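Local atomic coordinates of uncharacterized protein (Helicobacter pylori, PDB entry 4O5J), a protein that probably mediates bacterial adhesion to host tissue by binding sialic acid-containing glycans through its extracellular domain. Residues Y240-F243 with N244-A248; N309-P312 with A313-K317; A89-T92 with S93-F97. One frame throughout, in Å; residues are numbered along the deposited sequence.

Interaction 1. Residues Y240-F243 with N244-A248; sequences YAVF and NNIKA
Phe243 and Lys247 lie side by side and point the same way in the first turns of helix 241-268, whose N-cap is Tyr240. With CG of Phe243 anti to the backbone N (chi1 179°), the ring leans along the helix, and CE2 of Phe243 comes 3.9 Å from CD of Lys247, an approach oblique to the ring. The lysine runs extended as far as CE, and it is the CD methylene that meets the ring. Asn244 crosses Phe243 at about a right angle, amide and ring planes 71° apart, while its ND2 is bonded to Thr238 O just before the helix. Val242 and Ile246 form the second i to i+4 side-chain pair, CG2 of Val242 lying 4.0 Å from CD1 of Ile246. Both are buried, and Ile246 also reaches Ser93 and Val94 of helix 82-101. The cap carbonyl Tyr240 O takes a nearly straight bond from Asn244 N at 3.0 Å. The amide of Asn245 is bonded through ND2 to Leu307 O, which ties this turn to helix 281-309. At the edge of the Phe243 ring, in its plane, OD1 of Asn244 stands 3.5 Å from CD2 of Phe243.

Interaction 2. Residues N309-P312 with A313-K317; sequences NSIP and AEQYK
Pro312 and Gln315 meet at the start of helix 313-320, where the chain turns in from the loop after helix 281-309 and Pro312 occupies the N-cap. The glutamine chain, extended beyond CG, crosses the proline ring obliquely and lays its amide against the CG and CD carbons. OE1 of Gln315 is 3.8 Å from CD of Pro312, and NE2 of Gln315 is 4.0 Å from CG of Pro312, so both ends of the amide touch the ring through van der Waals contact. The polar partner of OE1 is Val242 N, near the start of helix 241-268.

Ile311 adds an apolar contact through a single branch. Its CG2, anti to the backbone N (chi1 -64° places CG1 beside that nitrogen), sits 3.9 Å from CB of Gln315 and 4.0 Å from CB of Tyr316. The phenol continues away from the turn towards helix 343-396, where its OH is bonded to Asn344 ND2.

The first turn closes through Tyr316 N and Pro312 O, 3.0 Å apart, with an N-H...O angle of 159°. Pro312 has no backbone N-H to give, and it enters the helical bonding through its carbonyl. Within the turn, then, backbone bonding and van der Waals contact hold the residues together, and the polar ends of Gln315 and Tyr316 are left to tie this short helix to helices 241-268 and 343-396.

Interaction 3. Residues A89-T92 with S93-F97; sequences AVIT and SVLGF
Ser93 folds back on the preceding turn in a buried part of helix 82-101, packed among helices 146-163, 193-209, 241-268 and 281-309. Its hydroxyl is the side-chain donor of the contact: with OG between the backbone N and the carbonyl carbon (chi1 73°), it reaches Val90 O at 2.8 Å. That carbonyl also accepts Val94 N at 2.9 Å, so two donors grip one oxygen, and the buried serine hydroxyl is satisfied within its own helix. The hydroxyl approaches well off the C=O direction, at a C=O...OG angle of 117°, whereas the amide arrives at 159°. Thr92 OG1 is bonded to Gln88 O one turn back and to Gln163 NE2 of helix 146-163, which joins the two helices.

The apolar contact is made chiefly by Ile91 and Leu95, which lie side by side, pointing the same way, with CG2 of Ile91 4.2 Å from CD1 of Leu95; both also touch Leu159.

Backbone i to i+4 bonds run alongside, among them Ser93 N to Ala89 O and Leu95 N to Ile91 O; in the last of them across this contact, Gly96 N meets Thr92 O at 2.8 Å.

Interaction 1 is the middle member of the three, touching both others, whereas interactions 2 and 3 are about 7 Å apart at their nearest atoms. Towards interaction 2, Val242 N and Gln315 OE1 lie 2.9 Å apart in a probable hydrogen bond, and CB of Ala241 packs 3.6 Å from CD of Pro312. Towards interaction 3 the contact is packing, mainly between apolar side chains: CD1 of Phe243 comes 3.4 Å from CE2 of Phe97, and CG2 of Ile246 lies 3.7 Å from CG2 of Val94. The start of helix 241-268 therefore bridges helices 82-101 and 313-320. Ethanediol, probably from the crystallisation liquor, lies about 4 Å from the Tyr240 side chain of interaction 1 and about 5 Å from that of Gln315 in interaction 2.

Interaction 1. Residues Y240-F243 with N244-A248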
ATOM      1  N   TYR A 240      13.097 -11.221  -9.677  1.00 35.37           N
ATOM      2  CA  TYR A 240      12.639 -11.692  -8.353  1.00 33.28           C
ATOM      3  C   TYR A 240      11.418 -10.954  -7.879  1.00 41.85           C
ATOM      4  O   TYR A 240      11.370  -9.693  -7.930  1.00 38.96           O
ATOM      5  CB  TYR A 240      13.749 -11.575  -7.348  1.00 27.75           C
ATOM      6  CG  TYR A 240      14.931 -12.471  -7.666  1.00 34.62           C
ATOM      7  CD1 TYR A 240      14.988 -13.803  -7.204  1.00 31.56           C
ATOM      8  CD2 TYR A 240      15.989 -12.010  -8.434  1.00 28.64           C
ATOM      9  CE1 TYR A 240      16.065 -14.599  -7.496  1.00 30.16           C
ATOM     10  CE2 TYR A 240      17.056 -12.817  -8.756  1.00 33.93           C
ATOM     11  CZ  TYR A 240      17.097 -14.103  -8.279  1.00 35.23           C
ATOM     12  OH  TYR A 240      18.182 -14.900  -8.606  1.00 31.79           O
ATOM     13  N   ALA A 241      10.402 -11.703  -7.434  1.00 38.19           N
ATOM     14  CA  ALA A 241       9.133 -11.125  -7.028  1.00 37.38           C
ATOM     15  C   ALA A 241       9.300 -10.164  -5.839  1.00 39.30           C
ATOM     16  O   ALA A 241       8.549  -9.193  -5.701  1.00 41.59           O
ATOM     17  CB  ALA A 241       8.078 -12.249  -6.706  1.00 34.15           C
ATOM     18  N   VAL A 242      10.246 -10.453  -4.957  1.00 35.60           N
ATOM     19  CA  VAL A 242      10.433  -9.613  -3.784  1.00 36.48           C
ATOM     20  C   VAL A 242      10.808  -8.209  -4.264  1.00 38.91           C
ATOM     21  O   VAL A 242      10.272  -7.226  -3.765  1.00 38.19           O
ATOM     22  CB  VAL A 242      11.480 -10.154  -2.810  1.00 33.74           C
ATOM     23  CG1 VAL A 242      12.862 -10.208  -3.433  1.00 30.60           C
ATOM     24  CG2 VAL A 242      11.486  -9.310  -1.531  1.00 30.78           C
ATOM     25  N   PHE A 243      11.689  -8.123  -5.260  1.00 36.21           N
ATOM     26  CA  PHE A 243      12.065  -6.850  -5.830  1.00 33.23           C
ATOM     27  C   PHE A 243      10.896  -6.188  -6.576  1.00 37.03           C
ATOM     28  O   PHE A 243      10.545  -5.019  -6.292  1.00 35.33           O
ATOM     29  CB  PHE A 243      13.246  -6.974  -6.744  1.00 33.92           C
ATOM     30  CG  PHE A 243      13.653  -5.632  -7.385  1.00 36.67           C
ATOM     31  CD1 PHE A 243      14.401  -4.698  -6.677  1.00 35.71           C
ATOM     32  CD2 PHE A 243      13.215  -5.295  -8.679  1.00 32.41           C
ATOM     33  CE1 PHE A 243      14.730  -3.469  -7.267  1.00 32.51           C
ATOM     34  CE2 PHE A 243      13.535  -4.122  -9.253  1.00 33.27           C
ATOM     35  CZ  PHE A 243      14.305  -3.196  -8.556  1.00 34.80           C
ATOM     36  N   ASN A 244      10.300  -6.891  -7.529  1.00 32.56           N
ATOM     37  CA  ASN A 244       9.241  -6.332  -8.314  1.00 34.12           C
ATOM     38  C   ASN A 244       8.066  -5.870  -7.459  1.00 34.17           C
ATOM     39  O   ASN A 244       7.531  -4.779  -7.672  1.00 40.15           O
ATOM     40  CB  ASN A 244       8.764  -7.333  -9.351  1.00 34.01           C
ATOM     41  CG  ASN A 244       9.861  -7.700 -10.337  1.00 42.80           C
ATOM     42  OD1 ASN A 244      10.785  -6.898 -10.569  1.00 42.29           O
ATOM     43  ND2 ASN A 244       9.813  -8.896 -10.872  1.00 38.03           N
ATOM     44  N   ASN A 245       7.635  -6.713  -6.520  1.00 36.59           N
ATOM     45  CA  ASN A 245       6.482  -6.382  -5.723  1.00 36.02           C
ATOM     46  C   ASN A 245       6.761  -5.105  -4.867  1.00 39.66           C
ATOM     47  O   ASN A 245       5.920  -4.228  -4.771  1.00 31.76           O
ATOM     48  CB  ASN A 245       6.094  -7.533  -4.822  1.00 29.17           C
ATOM     49  CG  ASN A 245       5.288  -8.592  -5.571  1.00 37.94           C
ATOM     50  OD1 ASN A 245       5.227  -8.594  -6.801  1.00 39.25           O
ATOM     51  ND2 ASN A 245       4.662  -9.491  -4.812  1.00 43.26           N
ATOM     52  N   ILE A 246       7.916  -5.033  -4.226  1.00 37.24           N
ATOM     53  CA  ILE A 246       8.267  -3.887  -3.421  1.00 34.65           C
ATOM     54  C   ILE A 246       8.311  -2.642  -4.319  1.00 38.69           C
ATOM     55  O   ILE A 246       7.761  -1.616  -3.959  1.00 40.48           O
ATOM     56  CB  ILE A 246       9.631  -4.052  -2.706  1.00 36.31           C
ATOM     57  CG1 ILE A 246       9.545  -5.131  -1.637  1.00 28.32           C
ATOM     58  CG2 ILE A 246      10.061  -2.714  -2.092  1.00 31.94           C
ATOM     59  CD1 ILE A 246      10.888  -5.412  -0.893  1.00 28.74           C
ATOM     60  N   LYS A 247       8.881  -2.750  -5.508  1.00 38.03           N
ATOM     61  CA  LYS A 247       8.950  -1.630  -6.437  1.00 40.52           C
ATOM     62  C   LYS A 247       7.564  -1.147  -6.813  1.00 41.59           C
ATOM     63  O   LYS A 247       7.315   0.059  -6.903  1.00 40.59           O
ATOM     64  CB  LYS A 247       9.771  -2.007  -7.686  1.00 34.15           C
ATOM     65  CG  LYS A 247       9.982  -0.816  -8.614  1.00 34.46           C
ATOM     66  CD  LYS A 247      10.965  -1.198  -9.735  1.00 41.45           C
ATOM     67  CE  LYS A 247      11.299  -0.052 -10.667  1.00 43.01           C
ATOM     68  NZ  LYS A 247      10.109   0.367 -11.392  1.00 50.17           N
ATOM     69  N   ALA A 248       6.629  -2.079  -6.997  1.00 39.40           N
ATOM     70  CA  ALA A 248       5.276  -1.682  -7.421  1.00 36.28           C
ATOM     71  C   ALA A 248       4.518  -0.950  -6.308  1.00 34.70           C
ATOM     72  O   ALA A 248       3.600  -0.167  -6.575  1.00 48.48           O
ATOM     73  CB  ALA A 248       4.484  -2.921  -7.901  1.00 32.21           C
TER

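Interaction 2. Residues N309-P312 with A313-K317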
ATOM      1  N   ASN A 309       1.983 -10.041   0.398  1.00 41.71           N
ATOM      2  CA  ASN A 309       1.510 -11.424   0.625  1.00 47.29           C
ATOM      3  C   ASN A 309       1.807 -12.287  -0.617  1.00 43.86           C
ATOM      4  O   ASN A 309       1.862 -13.437  -0.512  1.00 46.85           O
ATOM      5  CB  ASN A 309       0.039 -11.339   0.942  1.00 47.70           C
ATOM      6  CG  ASN A 309      -0.490 -12.597   1.489  1.00 64.84           C
ATOM      7  OD1 ASN A 309      -0.451 -12.807   2.693  1.00 55.49           O
ATOM      8  ND2 ASN A 309      -0.953 -13.490   0.598  1.00 95.61           N
ATOM      9  N   SER A 310       2.103 -11.684  -1.775  1.00 43.59           N
ATOM     10  CA  SER A 310       2.384 -12.348  -3.022  1.00 42.02           C
ATOM     11  C   SER A 310       3.883 -12.622  -3.122  1.00 42.51           C
ATOM     12  O   SER A 310       4.339 -13.167  -4.125  1.00 47.58           O
ATOM     13  CB  SER A 310       2.068 -11.420  -4.205  1.00 45.87           C
ATOM     14  OG  SER A 310       0.790 -11.311  -4.351  1.00 73.58           O
ATOM     15  N   ILE A 311       4.676 -12.180  -2.153  1.00 39.35           N
ATOM     16  CA  ILE A 311       6.104 -12.423  -2.186  1.00 35.05           C
ATOM     17  C   ILE A 311       6.364 -13.867  -1.742  1.00 38.40           C
ATOM     18  O   ILE A 311       5.901 -14.256  -0.697  1.00 48.97           O
ATOM     19  CB  ILE A 311       6.873 -11.480  -1.268  1.00 36.32           C
ATOM     20  CG1 ILE A 311       6.725 -10.032  -1.751  1.00 36.89           C
ATOM     21  CG2 ILE A 311       8.359 -11.885  -1.177  1.00 35.66           C
ATOM     22  CD1 ILE A 311       7.269  -8.978  -0.751  1.00 37.81           C
ATOM     23  N   PRO A 312       7.109 -14.667  -2.538  1.00 43.40           N
ATOM     24  CA  PRO A 312       7.305 -16.074  -2.131  1.00 40.02           C
ATOM     25  C   PRO A 312       7.933 -16.074  -0.724  1.00 42.77           C
ATOM     26  O   PRO A 312       8.803 -15.244  -0.381  1.00 45.22           O
ATOM     27  CB  PRO A 312       8.257 -16.635  -3.195  1.00 40.32           C
ATOM     28  CG  PRO A 312       8.006 -15.756  -4.427  1.00 41.41           C
ATOM     29  CD  PRO A 312       7.614 -14.383  -3.875  1.00 34.09           C
ATOM     30  N   ALA A 313       7.440 -16.953   0.102  1.00 34.42           N
ATOM     31  CA  ALA A 313       7.762 -17.135   1.509  1.00 41.97           C
ATOM     32  C   ALA A 313       9.254 -17.099   1.787  1.00 42.84           C
ATOM     33  O   ALA A 313       9.673 -16.525   2.778  1.00 50.17           O
ATOM     34  CB  ALA A 313       7.099 -18.489   2.095  1.00 34.99           C
ATOM     35  N   GLU A 314      10.054 -17.775   0.980  1.00 41.84           N
ATOM     36  CA  GLU A 314      11.462 -17.846   1.245  1.00 39.16           C
ATOM     37  C   GLU A 314      12.123 -16.479   0.983  1.00 39.58           C
ATOM     38  O   GLU A 314      13.054 -16.099   1.693  1.00 41.32           O
ATOM     39  CB  GLU A 314      12.094 -18.893   0.320  1.00 39.84           C
ATOM     40  CG  GLU A 314      13.571 -19.079   0.610  1.00 51.23           C
ATOM     41  CD  GLU A 314      13.879 -19.705   1.972  1.00 61.16           C
ATOM     42  OE1 GLU A 314      13.018 -20.479   2.465  1.00 65.51           O
ATOM     43  OE2 GLU A 314      14.984 -19.453   2.529  1.00 58.26           O
ATOM     44  N   GLN A 315      11.676 -15.768  -0.036  1.00 38.00           N
ATOM     45  CA  GLN A 315      12.211 -14.418  -0.307  1.00 37.82           C
ATOM     46  C   GLN A 315      11.821 -13.476   0.827  1.00 41.87           C
ATOM     47  O   GLN A 315      12.633 -12.663   1.260  1.00 42.67           O
ATOM     48  CB  GLN A 315      11.722 -13.880  -1.645  1.00 29.83           C
ATOM     49  CG  GLN A 315      12.302 -14.667  -2.804  1.00 32.62           C
ATOM     50  CD  GLN A 315      11.720 -14.188  -4.119  1.00 37.20           C
ATOM     51  OE1 GLN A 315      11.142 -13.115  -4.199  1.00 38.03           O
ATOM     52  NE2 GLN A 315      11.895 -14.990  -5.179  1.00 33.19           N
ATOM     53  N   TYR A 316      10.609 -13.603   1.336  1.00 38.60           N
ATOM     54  CA  TYR A 316      10.158 -12.760   2.423  1.00 39.54           C
ATOM     55  C   TYR A 316      11.015 -13.056   3.654  1.00 43.44           C
ATOM     56  O   TYR A 316      11.404 -12.122   4.390  1.00 38.52           O
ATOM     57  CB  TYR A 316       8.667 -12.995   2.703  1.00 36.89           C
ATOM     58  CG  TYR A 316       8.097 -12.086   3.754  1.00 39.31           C
ATOM     59  CD1 TYR A 316       7.909 -10.727   3.482  1.00 39.10           C
ATOM     60  CD2 TYR A 316       7.775 -12.527   5.043  1.00 42.75           C
ATOM     61  CE1 TYR A 316       7.416  -9.849   4.425  1.00 40.33           C
ATOM     62  CE2 TYR A 316       7.268 -11.618   6.016  1.00 43.28           C
ATOM     63  CZ  TYR A 316       7.092 -10.293   5.687  1.00 44.83           C
ATOM     64  OH  TYR A 316       6.582  -9.386   6.599  1.00 53.95           O
ATOM     65  N   LYS A 317      11.314 -14.351   3.884  1.00 37.58           N
ATOM     66  CA  LYS A 317      12.125 -14.720   5.049  1.00 39.31           C
ATOM     67  C   LYS A 317      13.493 -14.022   4.977  1.00 39.57           C
ATOM     68  O   LYS A 317      13.999 -13.551   5.983  1.00 39.49           O
ATOM     69  CB  LYS A 317      12.281 -16.268   5.158  1.00 41.92           C
ATOM     70  CG  LYS A 317      13.141 -16.759   6.287  1.00 56.48           C
ATOM     71  CD  LYS A 317      12.648 -16.327   7.677  1.00 85.37           C
ATOM     72  CE  LYS A 317      11.283 -16.913   8.082  1.00 98.42           C
ATOM     73  NZ  LYS A 317      10.632 -16.330   9.330  1.00100.12           N
TER

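Interaction 3. Residues A89-T92 with S93-F97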
ATOM      1  N   ALA A  89       6.077   0.468   6.357  1.00 40.31           N
ATOM      2  CA  ALA A  89       6.329  -0.902   5.842  1.00 38.63           C
ATOM      3  C   ALA A  89       7.091  -0.856   4.522  1.00 36.51           C
ATOM      4  O   ALA A  89       8.094  -1.566   4.337  1.00 37.67           O
ATOM      5  CB  ALA A  89       5.012  -1.670   5.654  1.00 36.05           C
ATOM      6  N   VAL A  90       6.635  -0.038   3.593  1.00 33.71           N
ATOM      7  CA  VAL A  90       7.236   0.004   2.259  1.00 35.78           C
ATOM      8  C   VAL A  90       8.689   0.502   2.330  1.00 34.11           C
ATOM      9  O   VAL A  90       9.585  -0.122   1.748  1.00 36.56           O
ATOM     10  CB  VAL A  90       6.396   0.873   1.309  1.00 36.01           C
ATOM     11  CG1 VAL A  90       7.134   1.111  -0.023  1.00 31.12           C
ATOM     12  CG2 VAL A  90       5.041   0.195   1.107  1.00 32.33           C
ATOM     13  N   ILE A  91       8.937   1.572   3.078  1.00 36.49           N
ATOM     14  CA  ILE A  91      10.315   2.101   3.229  1.00 38.37           C
ATOM     15  C   ILE A  91      11.226   1.073   3.887  1.00 40.05           C
ATOM     16  O   ILE A  91      12.317   0.800   3.406  1.00 37.70           O
ATOM     17  CB  ILE A  91      10.339   3.418   4.079  1.00 42.64           C
ATOM     18  CG1 ILE A  91       9.526   4.552   3.443  1.00 43.91           C
ATOM     19  CG2 ILE A  91      11.773   3.910   4.221  1.00 36.39           C
ATOM     20  CD1 ILE A  91       9.925   4.898   2.047  1.00 39.07           C
ATOM     21  N   THR A  92      10.775   0.509   5.001  1.00 35.67           N
ATOM     22  CA  THR A  92      11.519  -0.535   5.683  1.00 33.12           C
ATOM     23  C   THR A  92      11.871  -1.680   4.712  1.00 38.82           C
ATOM     24  O   THR A  92      12.983  -2.226   4.738  1.00 32.93           O
ATOM     25  CB  THR A  92      10.706  -1.115   6.813  1.00 37.74           C
ATOM     26  OG1 THR A  92      10.474  -0.082   7.777  1.00 40.46           O
ATOM     27  CG2 THR A  92      11.453  -2.247   7.474  1.00 31.69           C
ATOM     28  N   SER A  93      10.929  -2.017   3.824  1.00 28.84           N
ATOM     29  CA  SER A  93      11.172  -3.134   2.947  1.00 38.83           C
ATOM     30  C   SER A  93      12.170  -2.736   1.813  1.00 40.53           C
ATOM     31  O   SER A  93      12.988  -3.552   1.358  1.00 32.40           O
ATOM     32  CB  SER A  93       9.857  -3.752   2.477  1.00 34.93           C
ATOM     33  OG  SER A  93       9.260  -2.926   1.561  1.00 53.02           O
ATOM     34  N   VAL A  94      12.092  -1.485   1.350  1.00 32.51           N
ATOM     35  CA  VAL A  94      13.068  -0.996   0.384  1.00 31.89           C
ATOM     36  C   VAL A  94      14.479  -1.028   0.988  1.00 33.66           C
ATOM     37  O   VAL A  94      15.450  -1.494   0.351  1.00 31.80           O
ATOM     38  CB  VAL A  94      12.731   0.451  -0.083  1.00 32.13           C
ATOM     39  CG1 VAL A  94      13.903   1.027  -0.880  1.00 25.53           C
ATOM     40  CG2 VAL A  94      11.444   0.476  -0.912  1.00 25.75           C
ATOM     41  N   LEU A  95      14.635  -0.534   2.212  1.00 32.60           N
ATOM     42  CA  LEU A  95      15.973  -0.539   2.852  1.00 31.87           C
ATOM     43  C   LEU A  95      16.357  -1.989   3.199  1.00 33.26           C
ATOM     44  O   LEU A  95      17.515  -2.346   3.228  1.00 35.34           O
ATOM     45  CB  LEU A  95      15.961   0.330   4.112  1.00 27.38           C
ATOM     46  CG  LEU A  95      15.916   1.831   3.801  1.00 32.29           C
ATOM     47  CD1 LEU A  95      15.648   2.670   5.072  1.00 33.30           C
ATOM     48  CD2 LEU A  95      17.229   2.242   3.116  1.00 31.47           C
ATOM     49  N   GLY A  96      15.370  -2.839   3.462  1.00 32.52           N
ATOM     50  CA  GLY A  96      15.625  -4.256   3.694  1.00 29.02           C
ATOM     51  C   GLY A  96      16.143  -4.900   2.435  1.00 32.98           C
ATOM     52  O   GLY A  96      17.121  -5.649   2.473  1.00 30.50           O
ATOM     53  N   PHE A  97      15.515  -4.620   1.307  1.00 31.70           N
ATOM     54  CA  PHE A  97      16.024  -5.164   0.072  1.00 31.44           C
ATOM     55  C   PHE A  97      17.441  -4.667  -0.226  1.00 33.26           C
ATOM     56  O   PHE A  97      18.339  -5.420  -0.633  1.00 33.68           O
ATOM     57  CB  PHE A  97      15.097  -4.882  -1.108  1.00 30.44           C
ATOM     58  CG  PHE A  97      15.633  -5.426  -2.384  1.00 39.09           C
ATOM     59  CD1 PHE A  97      15.451  -6.760  -2.709  1.00 33.77           C
ATOM     60  CD2 PHE A  97      16.400  -4.636  -3.234  1.00 33.29           C
ATOM     61  CE1 PHE A  97      15.987  -7.286  -3.875  1.00 35.05           C
ATOM     62  CE2 PHE A  97      16.942  -5.151  -4.395  1.00 39.54           C
ATOM     63  CZ  PHE A  97      16.729  -6.477  -4.734  1.00 43.54           C
TER